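Extracellular fatty acid-binding protein (PDB 3SAO) binds bacterial ferric siderophores and also fatty acids and lysophosphatidic acid, and may act as an antibacterial lipocalin with dual ligand specificity. Local coordinates at residues W12-L17 / M110-S115. Sequence-based numbering, arbitrary orientation.
Sequences WYIVAL and MMRLYS. With NKN ((2R)-2-hydroxy-3-(phosphonooxy)propyl tetradecanoate), chain C.
Tyr114 lies against Ile14 and Trp12 and turns its other side to the bound lysophosphatidic acid. Its CB comes within 3.8 Å of Trp12 CE3, the two side chains crossing at about a right angle. With chi1 at -80°, CG lies anti to the carbonyl carbon, and further out CD1 meets Trp12 CB at 3.8 Å, an approach at the ring edge. Ile14 CG1 sits 3.8 Å from the Tyr114 ring centroid and 15° off the normal, a CH-pi contact over one face; ligand ester oxygen OAJ lies above the opposite face, so the ring is sandwiched. CZ is touched by Ile14 CD1, and the tip ends as a hydrogen-bond donor from Tyr114 OH to phosphate oxygen OAD of NKN, modelled so short that its exact length is doubtful. Arg112, two residues back on the same face, rests its CG on Leu17 CD2 at 3.6 Å. Its extended chain carries NH1 to phosphate oxygen OAB, 3.0 Å away, in a bond bent to 131°. Lys82 gives the ligand a further hydrogen bond.

The backbones run antiparallel: Tyr13 and Ser115 exchange two nearly straight hydrogen bonds. Beyond Ile14 the spacing changes. Val15 N donates to Leu113 O at 2.9 Å, whereas Leu113 N donates to Ala16 O; two residues thus face one, a beta bulge, and the buried Ala16 N has no partner in the model. On the face turned from the ligand, Val15 CG2 packs on Leu113 CD2 at 3.7 Å, and Phe128 of helix 122-133 touches Leu113 and Ala16. Joining strand 10-18 to strand 106-115, this pairing fits the closure of a lipocalin beta-barrel, with the calyx ligand inside and the helix outside.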
# COMPACT_ATOMS: atom_id res chain seq x y z
N TRP A 12 6.36 3.19 -6.84
CA TRP A 12 6.18 1.87 -6.23
C TRP A 12 4.88 1.24 -6.75
O TRP A 12 4.03 1.94 -7.30
CB TRP A 12 6.08 2.00 -4.72
CG TRP A 12 7.34 2.39 -4.02
CD1 TRP A 12 7.85 3.67 -3.85
CD2 TRP A 12 8.31 1.50 -3.45
NE1 TRP A 12 9.07 3.61 -3.21
CE2 TRP A 12 9.37 2.30 -2.93
CE3 TRP A 12 8.37 0.11 -3.27
CZ2 TRP A 12 10.46 1.74 -2.24
CZ3 TRP A 12 9.47 -0.44 -2.60
CH2 TRP A 12 10.50 0.38 -2.09
N TYR A 13 4.74 -0.07 -6.56
CA TYR A 13 3.50 -0.77 -6.77
C TYR A 13 3.10 -1.47 -5.49
O TYR A 13 3.95 -1.94 -4.77
CB TYR A 13 3.69 -1.85 -7.83
CG TYR A 13 4.14 -1.35 -9.17
CD1 TYR A 13 5.48 -1.28 -9.50
CD2 TYR A 13 3.20 -0.99 -10.13
CE1 TYR A 13 5.89 -0.83 -10.76
CE2 TYR A 13 3.59 -0.54 -11.38
CZ TYR A 13 4.93 -0.50 -11.71
OH TYR A 13 5.32 -0.09 -12.98
N ILE A 14 1.81 -1.49 -5.19
CA ILE A 14 1.25 -2.30 -4.14
C ILE A 14 0.79 -3.61 -4.79
O ILE A 14 -0.10 -3.62 -5.64
CB ILE A 14 0.12 -1.59 -3.47
CG1 ILE A 14 0.61 -0.23 -2.95
CG2 ILE A 14 -0.47 -2.47 -2.33
CD1 ILE A 14 -0.46 0.68 -2.39
N VAL A 15 1.46 -4.70 -4.43
CA VAL A 15 1.39 -5.93 -5.22
C VAL A 15 0.72 -7.06 -4.44
O VAL A 15 0.37 -8.09 -5.02
CB VAL A 15 2.80 -6.38 -5.73
CG1 VAL A 15 3.44 -5.27 -6.53
CG2 VAL A 15 3.70 -6.84 -4.56
N ALA A 16 0.47 -6.86 -3.15
CA ALA A 16 -0.30 -7.83 -2.36
C ALA A 16 -0.86 -7.15 -1.13
O ALA A 16 -0.36 -6.14 -0.69
CB ALA A 16 0.57 -9.03 -1.96
N LEU A 17 -1.92 -7.76 -0.62
CA LEU A 17 -2.74 -7.28 0.46
C LEU A 17 -3.10 -8.44 1.34
O LEU A 17 -3.21 -9.58 0.87
CB LEU A 17 -4.05 -6.69 -0.07
CG LEU A 17 -3.93 -5.58 -1.11
CD1 LEU A 17 -5.36 -5.23 -1.61
CD2 LEU A 17 -3.22 -4.37 -0.55
N MET A 110 -5.16 -3.64 7.54
CA MET A 110 -4.73 -4.30 6.32
C MET A 110 -3.22 -4.30 6.25
O MET A 110 -2.57 -3.37 6.67
CB MET A 110 -5.30 -3.60 5.09
CG MET A 110 -5.06 -4.37 3.79
SD MET A 110 -5.94 -3.64 2.42
CE MET A 110 -7.64 -4.07 2.82
N MET A 111 -2.66 -5.38 5.74
CA MET A 111 -1.27 -5.43 5.40
C MET A 111 -1.13 -5.22 3.92
O MET A 111 -1.90 -5.79 3.13
CB MET A 111 -0.69 -6.78 5.78
CG MET A 111 -0.60 -6.96 7.25
SD MET A 111 0.25 -8.49 7.71
CE MET A 111 1.83 -8.40 6.85
N ARG A 112 -0.10 -4.48 3.54
CA ARG A 112 0.21 -4.26 2.14
C ARG A 112 1.70 -4.55 1.80
O ARG A 112 2.59 -4.32 2.59
CB ARG A 112 -0.12 -2.82 1.75
CG ARG A 112 -1.53 -2.40 2.01
CD ARG A 112 -1.77 -0.99 1.49
NE ARG A 112 -3.21 -0.74 1.41
CZ ARG A 112 -3.96 -0.32 2.41
NH1 ARG A 112 -3.42 -0.02 3.58
NH2 ARG A 112 -5.27 -0.20 2.24
N LEU A 113 1.96 -5.11 0.63
CA LEU A 113 3.34 -5.28 0.16
C LEU A 113 3.60 -4.29 -0.98
O LEU A 113 2.98 -4.38 -2.04
CB LEU A 113 3.57 -6.71 -0.34
CG LEU A 113 4.90 -7.07 -0.97
CD1 LEU A 113 6.10 -6.81 -0.01
CD2 LEU A 113 4.84 -8.56 -1.43
N TYR A 114 4.51 -3.36 -0.73
CA TYR A 114 5.06 -2.47 -1.74
C TYR A 114 6.24 -3.15 -2.45
O TYR A 114 7.10 -3.75 -1.81
CB TYR A 114 5.53 -1.16 -1.08
CG TYR A 114 4.42 -0.18 -0.79
CD1 TYR A 114 4.36 1.05 -1.46
CD2 TYR A 114 3.45 -0.45 0.15
CE1 TYR A 114 3.34 1.95 -1.23
CE2 TYR A 114 2.40 0.48 0.39
CZ TYR A 114 2.37 1.66 -0.31
OH TYR A 114 1.36 2.57 -0.14
N SER A 115 6.29 -3.02 -3.78
CA SER A 115 7.44 -3.47 -4.57
C SER A 115 7.86 -2.39 -5.60
O SER A 115 6.99 -1.70 -6.13
CB SER A 115 7.08 -4.79 -5.25
OG SER A 115 8.13 -5.27 -6.07
OAA NKN C . -1.35 3.67 3.44
OAB NKN C . -0.83 1.38 3.77
PAC NKN C . -0.44 2.58 2.96
OAD NKN C . -0.39 2.38 1.47
OAE NKN C . 7.18 2.20 0.93
OAF NKN C . 1.05 2.97 3.38
CAG NKN C . 1.86 4.01 2.82
CAH NKN C . 3.31 3.86 3.25
CAI NKN C . 4.38 3.90 2.14
OAJ NKN C . 5.37 2.87 2.32
CAK NKN C . 6.77 2.89 1.86
CAL NKN C . 7.77 3.72 2.61
CAM NKN C . 8.86 2.81 3.16
CAN NKN C . 9.72 3.50 4.21
CAO NKN C . 9.18 4.88 4.59
OAY NKN C . 3.58 4.95 4.14